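Local coordinates for 1-deoxy-D-xylulose 5-phosphate reductoisomerase (Zymomonas mobilis, PDB 1R0K), which catalyses the NADPH-dependent rearrangement and reduction of 1-deoxy-D-xylulose 5-phosphate to 2-C-methyl-D-erythritol 4-phosphate, using a divalent metal ion, at residues P148-H153 / L222-H227; N154-C159 / I171-S176. All coordinates share one frame; numbering follows the deposited sequence.

Contact 1 (P148-H153 / L222-H227); sequences PVDSEH and LIEAFH
The imidazole of His-153 packs against the side chain of Glu-224 and the backbone beside it. Its CE1 corner does most of the touching. CE1 lies 3.2 Å from Glu-224 OE1, which sits at the ring edge, in the ring plane. The same corner also rests on the aliphatic root of that side chain, with CE1 3.3 Å from Glu-224 CB. Ring and carboxylate planes stand 87° apart, and the two side chains cross at about a right angle. Elsewhere on the ring, His-153 CD2 meets the methyl CB of Ala-225 at 4.0 Å. The first torsion of Glu-224 puts CG anti to the carbonyl carbon (chi1 -64°), and the chain then runs extended, which carries the carboxylate past the ring toward Asp-150.

No direct hydrogen bond joins the two segments. His-153 NE2 is bonded to the backbone O of Glu-221, one residue before 222-227, and this fixes how the ring is turned. With an alanine here, Glu-221 O would lose its bond from the ring, and a gap would probably open beside Glu-224 and Ala-225.

The contact joins the start of helix 151-159 to helix 216-229. Predicted manganese ligands lie at both helices: Asp-150 at the N-cap position and Glu-152 in the first turn of 151-159, and Glu-221 on 216-229.

Like charges also approach each other. Asp-150 OD2 is 4.5 Å from Glu-224 OE2, and two waters bridge the carboxylates. One water donates to Asp-150 OD2 at 2.6 Å and weakly to Glu-224 OE1. A second lies 2.6 Å from Asp-150 OD2 and 2.8 Å from Glu-224 OE2. Lys-125, predicted to bind the substrate, forms a long, weak ion pair with Asp-150 and touches the Glu-224 side chain.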
loop_
_atom_site.group_PDB
_atom_site.type_symbol
_atom_site.label_atom_id
_atom_site.label_comp_id
_atom_site.label_asym_id
_atom_site.label_seq_id
_atom_site.Cartn_x
_atom_site.Cartn_y
_atom_site.Cartn_z
ATOM N N PRO B 148 5.945 6.142 14.089
ATOM C CA PRO B 148 4.856 5.560 14.886
ATOM C C PRO B 148 4.912 4.035 14.881
ATOM O O PRO B 148 5.050 3.415 13.827
ATOM C CB PRO B 148 3.607 6.103 14.206
ATOM C CG PRO B 148 4.034 6.164 12.748
ATOM C CD PRO B 148 5.433 6.738 12.840
ATOM N N VAL B 149 4.777 3.447 16.065
ATOM C CA VAL B 149 4.856 1.999 16.232
ATOM C C VAL B 149 3.543 1.221 16.154
ATOM O O VAL B 149 3.508 0.111 15.619
ATOM C CB VAL B 149 5.542 1.666 17.573
ATOM C CG1 VAL B 149 5.484 0.164 17.848
ATOM C CG2 VAL B 149 6.990 2.141 17.533
ATOM N N ASP B 150 2.466 1.787 16.685
ATOM C CA ASP B 150 1.187 1.089 16.680
ATOM C C ASP B 150 0.687 0.729 15.277
ATOM O O ASP B 150 0.937 1.443 14.309
ATOM C CB ASP B 150 0.153 1.899 17.468
ATOM C CG ASP B 150 0.490 1.971 18.955
ATOM O OD1 ASP B 150 1.286 1.125 19.428
ATOM O OD2 ASP B 150 -0.039 2.857 19.658
ATOM N N SER B 151 -0.026 -0.392 15.192
ATOM C CA SER B 151 -0.526 -0.933 13.928
ATOM C C SER B 151 -1.138 -0.004 12.901
ATOM O O SER B 151 -0.724 -0.009 11.746
ATOM C CB SER B 151 -1.516 -2.067 14.197
ATOM O OG SER B 151 -0.868 -3.136 14.854
ATOM N N GLU B 152 -2.136 0.772 13.299
ATOM C CA GLU B 152 -2.784 1.675 12.363
ATOM C C GLU B 152 -1.871 2.811 11.915
ATOM O O GLU B 152 -1.799 3.140 10.729
ATOM C CB GLU B 152 -4.048 2.270 12.986
ATOM C CG GLU B 152 -5.169 1.272 13.273
ATOM C CD GLU B 152 -4.961 0.469 14.546
ATOM O OE1 GLU B 152 -4.118 0.853 15.389
ATOM O OE2 GLU B 152 -5.666 -0.546 14.708
ATOM N N HIS B 153 -1.177 3.417 12.868
ATOM C CA HIS B 153 -0.296 4.527 12.548
ATOM C C HIS B 153 0.866 4.107 11.680
ATOM O O HIS B 153 1.247 4.837 10.766
ATOM C CB HIS B 153 0.217 5.176 13.829
ATOM C CG HIS B 153 -0.873 5.703 14.702
ATOM N ND1 HIS B 153 -0.829 5.630 16.078
ATOM C CD2 HIS B 153 -2.055 6.288 14.391
ATOM C CE1 HIS B 153 -1.938 6.146 16.577
ATOM N NE2 HIS B 153 -2.698 6.552 15.575
ATOM N N LEU B 222 -7.319 8.308 16.461
ATOM C CA LEU B 222 -7.609 9.377 15.520
ATOM C C LEU B 222 -6.855 10.634 15.930
ATOM O O LEU B 222 -6.293 11.345 15.093
ATOM C CB LEU B 222 -9.107 9.671 15.506
ATOM C CG LEU B 222 -9.547 10.872 14.677
ATOM C CD1 LEU B 222 -9.174 10.668 13.216
ATOM C CD2 LEU B 222 -11.050 11.056 14.827
ATOM N N ILE B 223 -6.854 10.908 17.229
ATOM C CA ILE B 223 -6.176 12.083 17.741
ATOM C C ILE B 223 -4.688 11.971 17.450
ATOM O O ILE B 223 -4.080 12.908 16.945
ATOM C CB ILE B 223 -6.419 12.239 19.255
ATOM C CG1 ILE B 223 -7.894 12.572 19.497
ATOM C CG2 ILE B 223 -5.524 13.335 19.826
ATOM C CD1 ILE B 223 -8.281 12.629 20.955
ATOM N N GLU B 224 -4.112 10.812 17.748
ATOM C CA GLU B 224 -2.694 10.588 17.496
ATOM C C GLU B 224 -2.366 10.745 16.019
ATOM O O GLU B 224 -1.356 11.355 15.663
ATOM C CB GLU B 224 -2.291 9.184 17.926
ATOM C CG GLU B 224 -2.407 8.903 19.401
ATOM C CD GLU B 224 -2.042 7.466 19.720
ATOM O OE1 GLU B 224 -2.931 6.588 19.609
ATOM O OE2 GLU B 224 -0.863 7.217 20.057
ATOM N N ALA B 225 -3.216 10.175 15.165
ATOM C CA ALA B 225 -3.013 10.244 13.721
ATOM C C ALA B 225 -3.029 11.685 13.239
ATOM O O ALA B 225 -2.257 12.075 12.358
ATOM C CB ALA B 225 -4.092 9.445 13.004
ATOM N N PHE B 226 -3.920 12.480 13.818
ATOM C CA PHE B 226 -4.039 13.879 13.439
ATOM C C PHE B 226 -2.720 14.627 13.639
ATOM O O PHE B 226 -2.319 15.424 12.792
ATOM C CB PHE B 226 -5.148 14.542 14.257
ATOM C CG PHE B 226 -5.282 16.022 14.013
ATOM C CD1 PHE B 226 -5.782 16.506 12.805
ATOM C CD2 PHE B 226 -4.874 16.941 14.977
ATOM C CE1 PHE B 226 -5.868 17.874 12.561
ATOM C CE2 PHE B 226 -4.952 18.309 14.742
ATOM C CZ PHE B 226 -5.447 18.767 13.533
ATOM N N HIS B 227 -2.044 14.370 14.754
ATOM C CA HIS B 227 -0.779 15.041 15.035
ATOM C C HIS B 227 0.369 14.452 14.232
ATOM O O HIS B 227 1.255 15.170 13.795
ATOM C CB HIS B 227 -0.453 14.974 16.527
ATOM C CG HIS B 227 -1.252 15.929 17.356
ATOM N ND1 HIS B 227 -2.318 15.531 18.136
ATOM C CD2 HIS B 227 -1.157 17.272 17.504
ATOM C CE1 HIS B 227 -2.843 16.589 18.730
ATOM N NE2 HIS B 227 -2.158 17.657 18.362
HETATM O O HOH W 1 -2.387 3.345 18.660
HETATM O O HOH W 2 1.008 5.217 19.800
#

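Contact 2 (N154-C159 / I171-S176); sequences NAIFQC and IIITAS
Ile-171 meets Ile-156 through both of its branches. Its CG2 methyl lies 3.7 Å from Ile-156 CD1, the shortest approach between the two segments. The CG1 methylene and CG2 methyl of Ile-156 are a little farther from the same methyl, each at 4.1 Å. The other branch of Ile-171 ends in CD1, 4.0 Å from Ile-156 CG2. In Ile-156, CG1 is anti to the carbonyl carbon (chi1 -65°), and its extended chain brings CD1 to the strand. The two side chains cross at about a right angle. The contact is wholly apolar.

Ile-172 is the next residue, and the end of its side chain leads away from helix 151-159. It packs on Leu-239 and on Phe-289 of the second subunit. Ile-173 comes back to the helix. Its CG1 lies 4.2 Å from Ile-156 CD1, so that one methyl of the helix reaches two residues of the strand, two places apart. Such alternation is what a beta strand gives: Ile-171 and Ile-173 serve the helix, while Ile-172 serves the other face of the sheet. Beyond Ile-173 the strand draws away from the helix. Thr-174 is held through OG1 by Ile-246 O, and its own backbone O accepts from Lys-218. Ser-176, predicted to bind the substrate, follows the end of the strand.

The strand 168-175 lies inside a mixed sheet. It is parallel to strand 236-240, whose Phe-236 packs on Ile-171 and Ile-173, and antiparallel to strand 246-252. Helix 216-229 covers the junction as well: its Phe-229 touches Ile-156 and Ile-171, and its Leu-222 touches Ile-173.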
loop_
_atom_site.group_PDB
_atom_site.type_symbol
_atom_site.label_atom_id
_atom_site.label_comp_id
_atom_site.label_asym_id
_atom_site.label_seq_id
_atom_site.Cartn_x
_atom_site.Cartn_y
_atom_site.Cartn_z
ATOM N N ASN B 154 1.442 2.940 11.964
ATOM C CA ASN B 154 2.573 2.468 11.174
ATOM C C ASN B 154 2.097 2.134 9.763
ATOM O O ASN B 154 2.800 2.389 8.783
ATOM C CB ASN B 154 3.215 1.240 11.833
ATOM C CG ASN B 154 4.487 0.813 11.138
ATOM O OD1 ASN B 154 4.465 -0.023 10.234
ATOM N ND2 ASN B 154 5.608 1.409 11.539
ATOM N N ALA B 155 0.889 1.585 9.669
ATOM C CA ALA B 155 0.301 1.238 8.379
ATOM C C ALA B 155 0.100 2.518 7.572
ATOM O O ALA B 155 0.389 2.565 6.375
ATOM C CB ALA B 155 -1.039 0.536 8.589
ATOM N N ILE B 156 -0.411 3.553 8.232
ATOM C CA ILE B 156 -0.626 4.829 7.555
ATOM C C ILE B 156 0.719 5.380 7.102
ATOM O O ILE B 156 0.880 5.803 5.957
ATOM C CB ILE B 156 -1.309 5.842 8.479
ATOM C CG1 ILE B 156 -2.718 5.342 8.828
ATOM C CG2 ILE B 156 -1.374 7.212 7.792
ATOM C CD1 ILE B 156 -3.417 6.142 9.911
ATOM N N PHE B 157 1.691 5.351 8.004
ATOM C CA PHE B 157 3.020 5.843 7.693
ATOM C C PHE B 157 3.626 5.168 6.447
ATOM O O PHE B 157 4.236 5.839 5.603
ATOM C CB PHE B 157 3.929 5.642 8.904
ATOM C CG PHE B 157 5.266 6.278 8.753
ATOM C CD1 PHE B 157 6.265 5.657 8.013
ATOM C CD2 PHE B 157 5.524 7.517 9.328
ATOM C CE1 PHE B 157 7.500 6.262 7.850
ATOM C CE2 PHE B 157 6.757 8.128 9.169
ATOM C CZ PHE B 157 7.746 7.499 8.429
ATOM N N GLN B 158 3.455 3.853 6.325
ATOM C CA GLN B 158 3.998 3.115 5.182
ATOM C C GLN B 158 3.285 3.423 3.863
ATOM O O GLN B 158 3.796 3.117 2.795
ATOM C CB GLN B 158 3.946 1.602 5.439
ATOM C CG GLN B 158 4.896 1.126 6.543
ATOM C CD GLN B 158 5.027 -0.386 6.605
ATOM O OE1 GLN B 158 5.153 -1.051 5.575
ATOM N NE2 GLN B 158 5.021 -0.938 7.819
ATOM N N CYS B 159 2.107 4.031 3.946
ATOM C CA CYS B 159 1.320 4.372 2.763
ATOM C C CYS B 159 1.188 5.884 2.561
ATOM O O CYS B 159 0.516 6.325 1.631
ATOM C CB CYS B 159 -0.093 3.793 2.891
ATOM S SG CYS B 159 -0.178 2.007 3.143
ATOM N N ILE B 171 -7.421 9.671 4.715
ATOM C CA ILE B 171 -6.706 8.647 5.465
ATOM C C ILE B 171 -7.811 7.822 6.116
ATOM O O ILE B 171 -8.680 8.357 6.811
ATOM C CB ILE B 171 -5.794 9.245 6.564
ATOM C CG1 ILE B 171 -4.562 9.889 5.922
ATOM C CG2 ILE B 171 -5.387 8.157 7.557
ATOM C CD1 ILE B 171 -3.553 10.435 6.919
ATOM N N ILE B 172 -7.782 6.520 5.870
ATOM C CA ILE B 172 -8.786 5.622 6.411
ATOM C C ILE B 172 -8.202 4.811 7.553
ATOM O O ILE B 172 -7.308 3.995 7.350
ATOM C CB ILE B 172 -9.289 4.648 5.336
ATOM C CG1 ILE B 172 -9.749 5.425 4.103
ATOM C CG2 ILE B 172 -10.425 3.795 5.894
ATOM C CD1 ILE B 172 -10.062 4.533 2.920
ATOM N N ILE B 173 -8.689 5.062 8.759
ATOM C CA ILE B 173 -8.229 4.318 9.911
ATOM C C ILE B 173 -9.187 3.142 10.040
ATOM O O ILE B 173 -10.376 3.322 10.293
ATOM C CB ILE B 173 -8.287 5.158 11.198
ATOM C CG1 ILE B 173 -7.471 6.437 11.024
ATOM C CG2 ILE B 173 -7.757 4.345 12.372
ATOM C CD1 ILE B 173 -7.539 7.363 12.222
ATOM N N THR B 174 -8.678 1.936 9.829
ATOM C CA THR B 174 -9.521 0.757 9.948
ATOM C C THR B 174 -9.742 0.455 11.422
ATOM O O THR B 174 -8.899 0.775 12.262
ATOM C CB THR B 174 -8.893 -0.452 9.243
ATOM O OG1 THR B 174 -7.523 -0.587 9.642
ATOM C CG2 THR B 174 -8.977 -0.269 7.730
ATOM N N ALA B 175 -10.886 -0.149 11.731
ATOM C CA ALA B 175 -11.243 -0.468 13.106
ATOM C C ALA B 175 -11.968 -1.799 13.147
ATOM O O ALA B 175 -12.860 -2.039 12.337
ATOM C CB ALA B 175 -12.152 0.627 13.679
ATOM N N SER B 176 -11.587 -2.661 14.085
ATOM C CA SER B 176 -12.231 -3.960 14.218
ATOM C C SER B 176 -13.686 -3.742 14.594
ATOM O O SER B 176 -14.558 -4.519 14.214
ATOM C CB SER B 176 -11.563 -4.786 15.320
ATOM O OG SER B 176 -11.810 -4.206 16.591
#

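Overall arrangement
Contacts 1 and 2 have centres about 8 Å apart and share helix 151-159. Contact 1 uses its start and contact 2 the remainder. Along the chain, 148-153 and 154-159 run on directly. Then comes 171-176 on strand 168-175, and last 222-227 on helix 216-229, so contact 2 lies within the span of contact 1. The two also touch. Pro-148 O probably accepts a hydrogen bond from Asn-154 ND2, and Pro-148 packs on Phe-157. Segment 148-153 leaves strand 145-148, at one edge of the parallel sheet, and so leads from that sheet to the mixed one. Predicted metal and substrate ligands lie in 148-153 and at Ser-176, so helix and strand probably bring parts of the active site together.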